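Local coordinates for protein SGT1 (Saccharomyces cerevisiae, PDB 5AN3) that probably acts as a co-chaperone adaptor in Skp1-dependent pathways, with an N-terminal TPR domain that probably mediates protein-protein association, at residues 3-14 / 26-37. Numbering follows the deposited sequence.
Sequences VEKDLKTAYKAL and LYDEILKGSPTN
Leu26 opens the packing between the two antiparallel helices of a TPR-type helical hairpin, helix 3-16 and helix 20-33, by setting its CB against the methyl of Ala10, 3.8 Å away. Its CD1 reaches further along helix 3-16 to the CB of Ala13. The axes of segments 3-14 and 26-33 come within 9.6 Å, their N-to-C directions 156° apart, and the small Ala10 side chain lets the CA atoms of Ala10 and Leu26 lie 5.5 Å apart. The next residue, Tyr27, lays a ring face over that alanine: Ala10 CB stands 3.6 Å from the ring centroid and 15° off the normal, a CH-pi contact, while Leu7 CD2 meets the ring edge in its plane. The ring also touches Phe43 of helix 38-52, tying the hairpin to the next helix. With an alanine in place of Tyr27, the Ala10 methyl would probably lose the aromatic face that covers it, and a gap would open beside Leu7. Ile30 is a knob in the hole formed by Val3, Asp6, Leu7 and Ala10; with CG1 anti to the carbonyl carbon (chi1 -65°), CD1 makes van der Waals contact with the Asp6 carbonyl O, 3.7 Å away. Beyond the helix end, the OG of Ser34 touches Val3 CG2. Asn37, the N-cap of helix 38-52, closes the contact, its side chain and those of Leu7 and Val3 coming from opposite directions. Its amide meets both: OD1, which accepts a hydrogen bond from Ala40 N, also touches Leu7 CD2, whereas ND2 lies 3.6 Å from Val3 CG1.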
ATOM      1  N   VAL B   3     -36.816   2.319   1.460  1.00 80.78           N
ATOM      2  CA  VAL B   3     -35.555   2.178   0.722  1.00 73.67           C
ATOM      3  C   VAL B   3     -34.722   3.463   0.855  1.00 76.02           C
ATOM      4  O   VAL B   3     -33.516   3.352   1.071  1.00 73.89           O
ATOM      5  CB  VAL B   3     -35.809   1.764  -0.746  1.00 73.12           C
ATOM      6  CG1 VAL B   3     -34.541   1.815  -1.586  1.00 68.63           C
ATOM      7  CG2 VAL B   3     -36.407   0.366  -0.794  1.00 72.98           C
ATOM      8  N   GLU B   4     -35.367   4.661   0.806  1.00 73.62           N
ATOM      9  CA  GLU B   4     -34.694   5.958   0.929  1.00 73.54           C
ATOM     10  C   GLU B   4     -33.929   6.062   2.253  1.00 80.28           C
ATOM     11  O   GLU B   4     -32.740   6.400   2.239  1.00 78.10           O
ATOM     12  CB  GLU B   4     -35.684   7.120   0.785  1.00 78.40           C
ATOM     13  N   LYS B   5     -34.593   5.726   3.385  1.00 80.93           N
ATOM     14  CA  LYS B   5     -34.000   5.754   4.729  1.00 81.96           C
ATOM     15  C   LYS B   5     -32.905   4.684   4.858  1.00 81.38           C
ATOM     16  O   LYS B   5     -31.815   4.993   5.335  1.00 81.84           O
ATOM     17  CB  LYS B   5     -35.073   5.566   5.819  1.00 89.09           C
ATOM     18  N   ASP B   6     -33.185   3.448   4.396  1.00 73.51           N
ATOM     19  CA  ASP B   6     -32.268   2.315   4.437  1.00 70.12           C
ATOM     20  C   ASP B   6     -30.966   2.622   3.670  1.00 69.05           C
ATOM     21  O   ASP B   6     -29.893   2.287   4.176  1.00 68.09           O
ATOM     22  CB  ASP B   6     -32.941   1.048   3.887  1.00 72.06           C
ATOM     23  CG  ASP B   6     -34.009   0.400   4.773  1.00 94.21           C
ATOM     24  OD1 ASP B   6     -34.221   0.882   5.924  1.00 99.61           O
ATOM     25  OD2 ASP B   6     -34.613  -0.600   4.331  1.00102.61           O
ATOM     26  N   LEU B   7     -31.057   3.301   2.490  1.00 61.71           N
ATOM     27  CA  LEU B   7     -29.906   3.726   1.690  1.00 57.42           C
ATOM     28  C   LEU B   7     -29.087   4.792   2.421  1.00 65.97           C
ATOM     29  O   LEU B   7     -27.862   4.817   2.289  1.00 64.61           O
ATOM     30  CB  LEU B   7     -30.337   4.277   0.326  1.00 55.70           C
ATOM     31  CG  LEU B   7     -30.707   3.276  -0.758  1.00 56.75           C
ATOM     32  CD1 LEU B   7     -31.519   3.947  -1.849  1.00 56.87           C
ATOM     33  CD2 LEU B   7     -29.482   2.573  -1.327  1.00 51.68           C
ATOM     34  N   LYS B   8     -29.769   5.683   3.173  1.00 67.75           N
ATOM     35  CA  LYS B   8     -29.153   6.756   3.953  1.00 69.95           C
ATOM     36  C   LYS B   8     -28.328   6.157   5.111  1.00 74.04           C
ATOM     37  O   LYS B   8     -27.184   6.578   5.306  1.00 72.38           O
ATOM     38  CB  LYS B   8     -30.220   7.741   4.465  1.00 76.95           C
ATOM     39  N   THR B   9     -28.883   5.137   5.827  1.00 71.38           N
ATOM     40  CA  THR B   9     -28.228   4.423   6.937  1.00 71.48           C
ATOM     41  C   THR B   9     -26.989   3.682   6.415  1.00 75.46           C
ATOM     42  O   THR B   9     -25.959   3.694   7.087  1.00 77.75           O
ATOM     43  CB  THR B   9     -29.232   3.464   7.628  1.00 73.81           C
ATOM     44  OG1 THR B   9     -30.254   4.208   8.281  1.00 80.29           O
ATOM     45  CG2 THR B   9     -28.601   2.504   8.590  1.00 67.80           C
ATOM     46  N   ALA B  10     -27.081   3.056   5.218  1.00 69.17           N
ATOM     47  CA  ALA B  10     -25.993   2.316   4.576  1.00 64.91           C
ATOM     48  C   ALA B  10     -24.863   3.264   4.154  1.00 68.07           C
ATOM     49  O   ALA B  10     -23.707   2.960   4.426  1.00 66.02           O
ATOM     50  CB  ALA B  10     -26.524   1.547   3.385  1.00 63.29           C
ATOM     51  N   TYR B  11     -25.198   4.433   3.546  1.00 67.11           N
ATOM     52  CA  TYR B  11     -24.238   5.475   3.138  1.00 66.45           C
ATOM     53  C   TYR B  11     -23.492   6.009   4.357  1.00 72.51           C
ATOM     54  O   TYR B  11     -22.275   6.207   4.281  1.00 71.73           O
ATOM     55  CB  TYR B  11     -24.947   6.624   2.403  1.00 69.06           C
ATOM     56  CG  TYR B  11     -24.013   7.562   1.669  1.00 71.85           C
ATOM     57  CD1 TYR B  11     -23.623   7.307   0.351  1.00 71.30           C
ATOM     58  CD2 TYR B  11     -23.516   8.706   2.285  1.00 76.53           C
ATOM     59  CE1 TYR B  11     -22.774   8.178  -0.336  1.00 72.96           C
ATOM     60  CE2 TYR B  11     -22.653   9.574   1.614  1.00 78.39           C
ATOM     61  CZ  TYR B  11     -22.284   9.306   0.303  1.00 84.14           C
ATOM     62  OH  TYR B  11     -21.427  10.157  -0.364  1.00 85.58           O
ATOM     63  N   LYS B  12     -24.215   6.221   5.479  1.00 71.66           N
ATOM     64  CA  LYS B  12     -23.650   6.700   6.743  1.00 74.37           C
ATOM     65  C   LYS B  12     -22.689   5.657   7.333  1.00 78.81           C
ATOM     66  O   LYS B  12     -21.677   6.032   7.910  1.00 80.29           O
ATOM     67  CB  LYS B  12     -24.749   7.058   7.755  1.00 80.97           C
ATOM     68  N   ALA B  13     -22.975   4.356   7.156  1.00 74.22           N
ATOM     69  CA  ALA B  13     -22.116   3.271   7.644  1.00 72.71           C
ATOM     70  C   ALA B  13     -20.788   3.229   6.878  1.00 73.53           C
ATOM     71  O   ALA B  13     -19.748   3.045   7.500  1.00 74.69           O
ATOM     72  CB  ALA B  13     -22.831   1.934   7.527  1.00 72.87           C
ATOM     73  N   LEU B  14     -20.819   3.452   5.549  1.00 66.44           N
ATOM     74  CA  LEU B  14     -19.649   3.447   4.676  1.00 63.22           C
ATOM     75  C   LEU B  14     -18.787   4.712   4.776  1.00 70.23           C
ATOM     76  O   LEU B  14     -17.568   4.601   4.933  1.00 68.28           O
ATOM     77  CB  LEU B  14     -20.109   3.274   3.216  1.00 60.42           C
ATOM     78  CG  LEU B  14     -19.031   3.128   2.117  1.00 61.62           C
ATOM     79  CD1 LEU B  14     -18.021   2.023   2.441  1.00 59.92           C
ATOM     80  CD2 LEU B  14     -19.671   2.877   0.770  1.00 62.19           C
ATOM     81  N   LEU B  26     -25.729  -4.015   4.660  1.00 56.30           N
ATOM     82  CA  LEU B  26     -26.892  -3.133   4.585  1.00 55.17           C
ATOM     83  C   LEU B  26     -27.301  -2.969   3.129  1.00 57.75           C
ATOM     84  O   LEU B  26     -28.503  -2.991   2.832  1.00 58.53           O
ATOM     85  CB  LEU B  26     -26.610  -1.770   5.228  1.00 54.95           C
ATOM     86  CG  LEU B  26     -26.504  -1.785   6.756  1.00 61.64           C
ATOM     87  CD1 LEU B  26     -25.873  -0.525   7.259  1.00 62.47           C
ATOM     88  CD2 LEU B  26     -27.839  -2.034   7.418  1.00 63.78           C
ATOM     89  N   TYR B  27     -26.301  -2.881   2.212  1.00 51.74           N
ATOM     90  CA  TYR B  27     -26.558  -2.764   0.773  1.00 49.44           C
ATOM     91  C   TYR B  27     -27.075  -4.087   0.193  1.00 54.74           C
ATOM     92  O   TYR B  27     -27.988  -4.050  -0.636  1.00 53.58           O
ATOM     93  CB  TYR B  27     -25.324  -2.255   0.018  1.00 47.34           C
ATOM     94  CG  TYR B  27     -25.129  -0.757   0.152  1.00 46.85           C
ATOM     95  CD1 TYR B  27     -26.088   0.132  -0.309  1.00 48.21           C
ATOM     96  CD2 TYR B  27     -23.983  -0.231   0.743  1.00 46.94           C
ATOM     97  CE1 TYR B  27     -25.908   1.507  -0.208  1.00 48.14           C
ATOM     98  CE2 TYR B  27     -23.801   1.148   0.863  1.00 47.95           C
ATOM     99  CZ  TYR B  27     -24.764   2.011   0.379  1.00 57.37           C
ATOM    100  OH  TYR B  27     -24.599   3.366   0.474  1.00 66.75           O
ATOM    101  N   ASP B  28     -26.548  -5.245   0.667  1.00 53.59           N
ATOM    102  CA  ASP B  28     -27.024  -6.579   0.271  1.00 55.26           C
ATOM    103  C   ASP B  28     -28.515  -6.723   0.581  1.00 61.58           C
ATOM    104  O   ASP B  28     -29.270  -7.217  -0.261  1.00 62.35           O
ATOM    105  CB  ASP B  28     -26.248  -7.685   1.003  1.00 59.66           C
ATOM    106  CG  ASP B  28     -24.836  -7.924   0.517  1.00 71.16           C
ATOM    107  N   GLU B  29     -28.935  -6.259   1.787  1.00 59.62           N
ATOM    108  CA  GLU B  29     -30.324  -6.291   2.272  1.00 62.47           C
ATOM    109  C   GLU B  29     -31.227  -5.457   1.352  1.00 65.52           C
ATOM    110  O   GLU B  29     -32.308  -5.925   0.998  1.00 68.91           O
ATOM    111  CB  GLU B  29     -30.422  -5.813   3.743  1.00 66.23           C
ATOM    112  N   ILE B  30     -30.767  -4.254   0.930  1.00 57.19           N
ATOM    113  CA  ILE B  30     -31.493  -3.379   0.004  1.00 54.46           C
ATOM    114  C   ILE B  30     -31.580  -4.071  -1.346  1.00 54.75           C
ATOM    115  O   ILE B  30     -32.652  -4.087  -1.941  1.00 56.06           O
ATOM    116  CB  ILE B  30     -30.850  -1.972  -0.111  1.00 55.72           C
ATOM    117  CG1 ILE B  30     -30.924  -1.216   1.228  1.00 58.05           C
ATOM    118  CG2 ILE B  30     -31.494  -1.155  -1.226  1.00 55.67           C
ATOM    119  CD1 ILE B  30     -29.777  -0.298   1.493  1.00 61.29           C
ATOM    120  N   LEU B  31     -30.485  -4.694  -1.799  1.00 47.98           N
ATOM    121  CA  LEU B  31     -30.479  -5.383  -3.092  1.00 46.68           C
ATOM    122  C   LEU B  31     -31.334  -6.659  -3.086  1.00 53.32           C
ATOM    123  O   LEU B  31     -31.745  -7.103  -4.151  1.00 52.08           O
ATOM    124  CB  LEU B  31     -29.048  -5.670  -3.573  1.00 44.41           C
ATOM    125  CG  LEU B  31     -28.249  -4.431  -4.034  1.00 45.34           C
ATOM    126  CD1 LEU B  31     -26.747  -4.711  -4.092  1.00 43.42           C
ATOM    127  CD2 LEU B  31     -28.796  -3.856  -5.335  1.00 45.00           C
ATOM    128  N   LYS B  32     -31.645  -7.216  -1.897  1.00 53.96           N
ATOM    129  CA  LYS B  32     -32.527  -8.382  -1.778  1.00 56.71           C
ATOM    130  C   LYS B  32     -33.937  -7.962  -2.203  1.00 63.77           C
ATOM    131  O   LYS B  32     -34.508  -8.580  -3.103  1.00 64.88           O
ATOM    132  CB  LYS B  32     -32.509  -8.960  -0.348  1.00 61.69           C
ATOM    133  N   GLY B  33     -34.440  -6.874  -1.609  1.00 61.18           N
ATOM    134  CA  GLY B  33     -35.751  -6.315  -1.917  1.00 62.79           C
ATOM    135  C   GLY B  33     -35.815  -5.485  -3.189  1.00 66.59           C
ATOM    136  O   GLY B  33     -36.820  -5.531  -3.908  1.00 68.32           O
ATOM    137  N   SER B  34     -34.752  -4.698  -3.470  1.00 60.25           N
ATOM    138  CA  SER B  34     -34.651  -3.809  -4.630  1.00 57.09           C
ATOM    139  C   SER B  34     -33.409  -4.163  -5.466  1.00 58.01           C
ATOM    140  O   SER B  34     -32.393  -3.455  -5.397  1.00 56.48           O
ATOM    141  CB  SER B  34     -34.599  -2.359  -4.176  1.00 60.65           C
ATOM    142  OG  SER B  34     -35.731  -2.068  -3.377  1.00 76.91           O
ATOM    143  N   PRO B  35     -33.484  -5.243  -6.298  1.00 51.61           N
ATOM    144  CA  PRO B  35     -32.295  -5.679  -7.048  1.00 48.61           C
ATOM    145  C   PRO B  35     -31.723  -4.679  -8.032  1.00 51.53           C
ATOM    146  O   PRO B  35     -30.521  -4.749  -8.297  1.00 50.72           O
ATOM    147  CB  PRO B  35     -32.782  -6.930  -7.789  1.00 50.79           C
ATOM    148  CG  PRO B  35     -34.225  -6.882  -7.723  1.00 56.47           C
ATOM    149  CD  PRO B  35     -34.581  -6.209  -6.467  1.00 53.09           C
ATOM    150  N   THR B  36     -32.560  -3.792  -8.599  1.00 48.99           N
ATOM    151  CA  THR B  36     -32.108  -2.836  -9.623  1.00 47.33           C
ATOM    152  C   THR B  36     -31.941  -1.410  -9.079  1.00 49.15           C
ATOM    153  O   THR B  36     -31.959  -0.461  -9.853  1.00 48.50           O
ATOM    154  CB  THR B  36     -33.034  -2.867 -10.854  1.00 50.29           C
ATOM    155  OG1 THR B  36     -34.378  -2.578 -10.475  1.00 55.47           O
ATOM    156  CG2 THR B  36     -32.953  -4.184 -11.608  1.00 42.72           C
ATOM    157  N   ASN B  37     -31.715  -1.266  -7.771  1.00 45.66           N
ATOM    158  CA  ASN B  37     -31.484   0.035  -7.167  1.00 46.01           C
ATOM    159  C   ASN B  37     -30.057   0.467  -7.483  1.00 52.46           C
ATOM    160  O   ASN B  37     -29.098  -0.180  -7.019  1.00 53.01           O
ATOM    161  CB  ASN B  37     -31.732  -0.022  -5.660  1.00 43.75           C
ATOM    162  CG  ASN B  37     -31.581   1.317  -4.981  1.00 49.21           C
ATOM    163  OD1 ASN B  37     -30.475   1.784  -4.693  1.00 42.71           O
ATOM    164  ND2 ASN B  37     -32.686   1.958  -4.690  1.00 40.67           N
TER